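Local atomic coordinates of NF-kappa-B inhibitor beta (Mus musculus, PDB entry 1OY3), a protein that inhibits the transcription factor NF-kappa-B by forming a complex with it and trapping it in the cytoplasm. Residues Gly77-Thr80 with Ala81-Ala85. Numbering follows the deposited sequence.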
ATOM      1  N   GLY C  77       5.599   1.344   6.078  1.00 19.55           N
ATOM      2  CA  GLY C  77       4.899   0.776   4.933  1.00 16.03           C
ATOM      3  C   GLY C  77       5.681   0.840   3.628  1.00 16.83           C
ATOM      4  O   GLY C  77       5.150   0.521   2.556  1.00 16.59           O
ATOM      5  N   GLY C  78       6.946   1.245   3.723  1.00 13.99           N
ATOM      6  CA  GLY C  78       7.797   1.363   2.556  1.00 12.87           C
ATOM      7  C   GLY C  78       7.528   2.663   1.811  1.00 19.19           C
ATOM      8  O   GLY C  78       7.892   2.806   0.636  1.00 17.56           O
ATOM      9  N   HIS C  79       6.882   3.615   2.485  1.00 12.54           N
ATOM     10  CA  HIS C  79       6.563   4.893   1.862  1.00 16.91           C
ATOM     11  C   HIS C  79       7.681   5.920   1.953  1.00 18.86           C
ATOM     12  O   HIS C  79       8.204   6.179   3.037  1.00 21.78           O
ATOM     13  CB  HIS C  79       5.321   5.509   2.509  1.00 16.95           C
ATOM     14  CG  HIS C  79       4.115   4.626   2.476  1.00 20.37           C
ATOM     15  ND1 HIS C  79       3.418   4.363   1.319  1.00 21.11           N
ATOM     16  CD2 HIS C  79       3.481   3.946   3.461  1.00 22.21           C
ATOM     17  CE1 HIS C  79       2.403   3.562   1.591  1.00 22.48           C
ATOM     18  NE2 HIS C  79       2.419   3.294   2.884  1.00 17.79           N
ATOM     19  N   THR C  80       8.055   6.499   0.817  1.00 17.31           N
ATOM     20  CA  THR C  80       9.061   7.562   0.810  1.00 15.01           C
ATOM     21  C   THR C  80       8.249   8.800   1.144  1.00 14.89           C
ATOM     22  O   THR C  80       7.014   8.719   1.257  1.00 10.35           O
ATOM     23  CB  THR C  80       9.651   7.800  -0.581  1.00 14.68           C
ATOM     24  OG1 THR C  80       8.582   8.088  -1.491  1.00 17.12           O
ATOM     25  CG2 THR C  80      10.419   6.581  -1.067  1.00  9.36           C
ATOM     26  N   ALA C  81       8.926   9.938   1.289  1.00 17.35           N
ATOM     27  CA  ALA C  81       8.245  11.199   1.570  1.00 15.21           C
ATOM     28  C   ALA C  81       7.290  11.510   0.414  1.00 15.18           C
ATOM     29  O   ALA C  81       6.183  12.005   0.631  1.00 15.19           O
ATOM     30  CB  ALA C  81       9.261  12.340   1.724  1.00  5.29           C
ATOM     31  N   LEU C  82       7.722  11.217  -0.814  1.00 11.84           N
ATOM     32  CA  LEU C  82       6.878  11.465  -1.985  1.00 11.96           C
ATOM     33  C   LEU C  82       5.631  10.594  -1.939  1.00 11.59           C
ATOM     34  O   LEU C  82       4.565  11.031  -2.341  1.00 10.94           O
ATOM     35  CB  LEU C  82       7.631  11.194  -3.307  1.00 11.69           C
ATOM     36  CG  LEU C  82       6.796  11.441  -4.582  1.00 16.66           C
ATOM     37  CD1 LEU C  82       6.279  12.873  -4.568  1.00 21.36           C
ATOM     38  CD2 LEU C  82       7.623  11.181  -5.863  1.00  9.69           C
ATOM     39  N   HIS C  83       5.762   9.356  -1.466  1.00 13.67           N
ATOM     40  CA  HIS C  83       4.606   8.457  -1.381  1.00 13.56           C
ATOM     41  C   HIS C  83       3.554   9.023  -0.456  1.00 14.30           C
ATOM     42  O   HIS C  83       2.369   8.942  -0.740  1.00 16.18           O
ATOM     43  CB  HIS C  83       4.989   7.079  -0.831  1.00 12.27           C
ATOM     44  CG  HIS C  83       5.439   6.104  -1.872  1.00 14.37           C
ATOM     45  ND1 HIS C  83       6.762   5.764  -2.050  1.00 12.34           N
ATOM     46  CD2 HIS C  83       4.738   5.384  -2.779  1.00 15.04           C
ATOM     47  CE1 HIS C  83       6.857   4.873  -3.021  1.00 18.00           C
ATOM     48  NE2 HIS C  83       5.643   4.627  -3.479  1.00 14.73           N
ATOM     49  N   LEU C  84       4.007   9.561   0.671  1.00 19.86           N
ATOM     50  CA  LEU C  84       3.120  10.127   1.674  1.00 19.99           C
ATOM     51  C   LEU C  84       2.403  11.356   1.135  1.00 17.10           C
ATOM     52  O   LEU C  84       1.221  11.557   1.404  1.00 19.97           O
ATOM     53  CB  LEU C  84       3.917  10.469   2.944  1.00 15.08           C
ATOM     54  CG  LEU C  84       4.576   9.256   3.616  1.00 19.80           C
ATOM     55  CD1 LEU C  84       5.498   9.706   4.749  1.00 21.99           C
ATOM     56  CD2 LEU C  84       3.491   8.326   4.145  1.00 17.35           C
ATOM     57  N   ALA C  85       3.120  12.176   0.373  1.00 14.99           N
ATOM     58  CA  ALA C  85       2.531  13.369  -0.202  1.00 13.16           C
ATOM     59  C   ALA C  85       1.364  12.961  -1.082  1.00 17.01           C
ATOM     60  O   ALA C  85       0.331  13.631  -1.097  1.00 15.19           O
ATOM     61  CB  ALA C  85       3.567  14.143  -1.040  1.00 17.69           C
TER
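Thr80 and His83 grip each other at the start of helix 81-85. Thr80 is the N-cap. Its OG1 accepts the backbone N-H of His83, with OG1 3.1 Å from His83 N. In return, the His83 side chain takes up the backbone N-H of Thr80. That bond runs from Thr80 N to His83 ND1 over 3.2 Å and is nearly straight, at 174°, although Thr80 N lies somewhat out of the imidazole plane. The same ND1 is also hydrogen-bonded to Thr80 OG1, 3.0 Å away. OG1 therefore bonds to both the backbone and the ring of His83. It gets there because Thr80 chi1 of 56° sets the hydroxyl between the backbone N and the carbonyl carbon, while CG2 meets the His83 ring at its edge.

The far nitrogen of that ring, NE2, is hydrogen-bonded to the carbonyl oxygen of His159, so both ring nitrogens have partners, which should hold the ring's rotation. The first helical turn closes with Leu84 N donating to Thr80 O at 3.2 Å.

His79 packs beside the cap. Its ring turns an edge toward the face of the His83 ring in an offset edge-to-face pair, planes 66° apart and centroids 5.8 Å apart. His79 CB also touches Leu84 CD2 at 3.7 Å. Before it, Gly78 has a positive phi, which favours glycine, and Glu75 OE1 accepts the backbone N-H of His79.

Leu84 also packs on His50 and Ile54 of helix 48-55. The bonds between Thr80 and His83 make a capping box. Thr80 to His83 correspond to the Thr-Pro-Leu-His motif of ankyrin repeats, with Ala81 at the proline position; the motif starts the first helix of the repeat, here the third.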